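Local coordinates for nitrite reductase (Hyphomicrobium denitrificans, PDB 2DV6), which probably reduces nitrite to nitric oxide with electrons from cytochrome c, using bound copper ions, as a step of denitrification, at residues A[175-180]-A[309-314]. Sequence-based numbering, arbitrary orientation.
Sequences GQLDDN and GEQEMD
Leu177 and Gln311 meet through aliphatic carbons alone, the methyl CD2 of Leu177 lying 3.9 Å from CG of Gln311. Both CB atoms point toward the opposing segment; the two side chains cross at about a right angle, one methyl branch against one methylene. Leucine CG lies anti to the backbone N (chi1 169°), and the second torsion leaves CD2 anti to CA, as the extended branch that reaches the glutamine. The Gln311 chain bends at chi2, and CG, ahead of that bend, is the atom that touches. Tyr185, Tyr325 and Leu327 also pack on Leu177, while Thr181 and Thr301 touch Gln311, so the pair is buried.

A backbone hydrogen bond forms the second point of attachment: Gly309 N donates to Asn180 O over 2.8 Å, with an N-H...O angle of 159°. Gly309 has a positive phi of 108°, a conformation in which a side chain would collide with the preceding carbonyl oxygen. At the turn, Asp179 N bonds to Asp178 OD2 at 2.7 Å, on the anti side and tilted well out of the carboxylate plane.

Leu177 and Asp178 both face Thr181, a classic beta bulge at the end of strand 163-178. The contact thus joins a bulged hairpin, 163-178 with 181-188, to the short edge strand 309-310, which runs parallel to 181-188 in a mixed sheet of the cupredoxin-type fold characteristic of copper nitrite reductases.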
loop_
_atom_site.group_PDB
_atom_site.type_symbol
_atom_site.label_atom_id
_atom_site.label_comp_id
_atom_site.label_asym_id
_atom_site.label_seq_id
_atom_site.Cartn_x
_atom_site.Cartn_y
_atom_site.Cartn_z
ATOM N N GLY A 175 27.361 9.342 -22.529
ATOM C CA GLY A 175 26.901 9.490 -23.892
ATOM C C GLY A 175 25.475 10.004 -24.006
ATOM O O GLY A 175 24.658 9.870 -23.059
ATOM N N GLN A 176 25.154 10.561 -25.181
ATOM C CA GLN A 176 23.787 10.947 -25.489
ATOM C C GLN A 176 22.943 9.706 -25.827
ATOM O O GLN A 176 23.251 8.967 -26.797
ATOM C CB GLN A 176 23.724 11.909 -26.676
ATOM C CG GLN A 176 22.280 12.335 -27.017
ATOM C CD GLN A 176 22.247 13.507 -27.980
ATOM O OE1 GLN A 176 21.735 13.385 -29.104
ATOM N NE2 GLN A 176 22.824 14.638 -27.560
ATOM N N LEU A 177 21.859 9.533 -25.074
ATOM C CA LEU A 177 20.954 8.410 -25.282
ATOM C C LEU A 177 19.695 8.874 -26.069
ATOM O O LEU A 177 19.096 8.120 -26.831
ATOM C CB LEU A 177 20.550 7.818 -23.913
ATOM C CG LEU A 177 19.387 6.778 -23.864
ATOM C CD1 LEU A 177 19.674 5.612 -24.831
ATOM C CD2 LEU A 177 19.235 6.246 -22.449
ATOM N N ASP A 178 19.292 10.121 -25.863
ATOM C CA ASP A 178 18.122 10.690 -26.538
ATOM C C ASP A 178 18.251 12.181 -26.302
ATOM O O ASP A 178 19.135 12.626 -25.562
ATOM C CB ASP A 178 16.847 10.152 -25.890
ATOM C CG ASP A 178 15.587 10.343 -26.746
ATOM O OD1 ASP A 178 14.550 9.744 -26.346
ATOM O OD2 ASP A 178 15.610 11.058 -27.795
ATOM N N ASP A 179 17.377 12.965 -26.903
ATOM C CA ASP A 179 17.353 14.400 -26.647
ATOM C C ASP A 179 17.251 14.631 -25.136
ATOM O O ASP A 179 16.373 14.061 -24.462
ATOM C CB ASP A 179 16.134 14.997 -27.360
ATOM C CG ASP A 179 16.066 16.515 -27.256
ATOM O OD1 ASP A 179 14.961 17.030 -26.924
ATOM O OD2 ASP A 179 17.092 17.186 -27.510
ATOM N N ASN A 180 18.168 15.437 -24.595
ATOM C CA ASN A 180 18.152 15.810 -23.190
ATOM C C ASN A 180 18.299 14.582 -22.251
ATOM O O ASN A 180 17.875 14.599 -21.091
ATOM C CB ASN A 180 16.890 16.656 -22.910
ATOM C CG ASN A 180 16.947 17.410 -21.582
ATOM O OD1 ASN A 180 18.010 17.541 -20.964
ATOM N ND2 ASN A 180 15.791 17.905 -21.129
ATOM N N GLY A 309 16.901 13.251 -18.786
ATOM C CA GLY A 309 17.836 13.363 -17.678
ATOM C C GLY A 309 18.934 12.301 -17.721
ATOM O O GLY A 309 19.163 11.652 -18.742
ATOM N N GLU A 310 19.612 12.131 -16.599
ATOM C CA GLU A 310 20.693 11.182 -16.486
ATOM C C GLU A 310 20.139 9.798 -16.171
ATOM O O GLU A 310 19.552 9.602 -15.135
ATOM C CB GLU A 310 21.669 11.658 -15.410
ATOM C CG GLU A 310 22.291 13.016 -15.778
ATOM C CD GLU A 310 23.556 13.303 -14.983
ATOM O OE1 GLU A 310 24.665 12.801 -15.357
ATOM O OE2 GLU A 310 23.425 14.036 -13.981
ATOM N N GLN A 311 20.306 8.853 -17.077
ATOM C CA GLN A 311 19.692 7.545 -16.916
ATOM C C GLN A 311 20.672 6.599 -16.276
ATOM O O GLN A 311 21.891 6.727 -16.478
ATOM C CB GLN A 311 19.244 6.992 -18.259
ATOM C CG GLN A 311 18.327 7.890 -19.011
ATOM C CD GLN A 311 17.031 8.159 -18.286
ATOM O OE1 GLN A 311 16.603 9.321 -18.167
ATOM N NE2 GLN A 311 16.395 7.113 -17.794
ATOM N N GLU A 312 20.141 5.642 -15.517
ATOM C CA GLU A 312 20.966 4.654 -14.840
ATOM C C GLU A 312 20.470 3.260 -15.173
ATOM O O GLU A 312 19.295 3.074 -15.497
ATOM C CB GLU A 312 20.916 4.879 -13.328
ATOM C CG GLU A 312 21.272 6.263 -12.928
ATOM C CD GLU A 312 21.482 6.416 -11.440
ATOM O OE1 GLU A 312 22.609 6.135 -10.961
ATOM O OE2 GLU A 312 20.510 6.823 -10.756
ATOM N N MET A 313 21.361 2.282 -15.093
ATOM C CA MET A 313 21.033 0.906 -15.425
ATOM C C MET A 313 20.177 0.346 -14.304
ATOM O O MET A 313 20.430 0.608 -13.129
ATOM C CB MET A 313 22.303 0.040 -15.534
ATOM C CG MET A 313 21.997 -1.317 -16.114
ATOM S SD MET A 313 23.413 -2.402 -16.249
ATOM C CE MET A 313 23.615 -2.931 -14.542
ATOM N N ASP A 314 19.185 -0.447 -14.669
ATOM C CA ASP A 314 18.357 -1.128 -13.690
ATOM C C ASP A 314 18.674 -2.624 -13.889
ATOM O O ASP A 314 18.331 -3.234 -14.909
ATOM C CB ASP A 314 16.887 -0.798 -13.955
ATOM C CG ASP A 314 15.931 -1.462 -12.983
ATOM O OD1 ASP A 314 16.166 -2.634 -12.583
ATOM O OD2 ASP A 314 14.909 -0.812 -12.649
#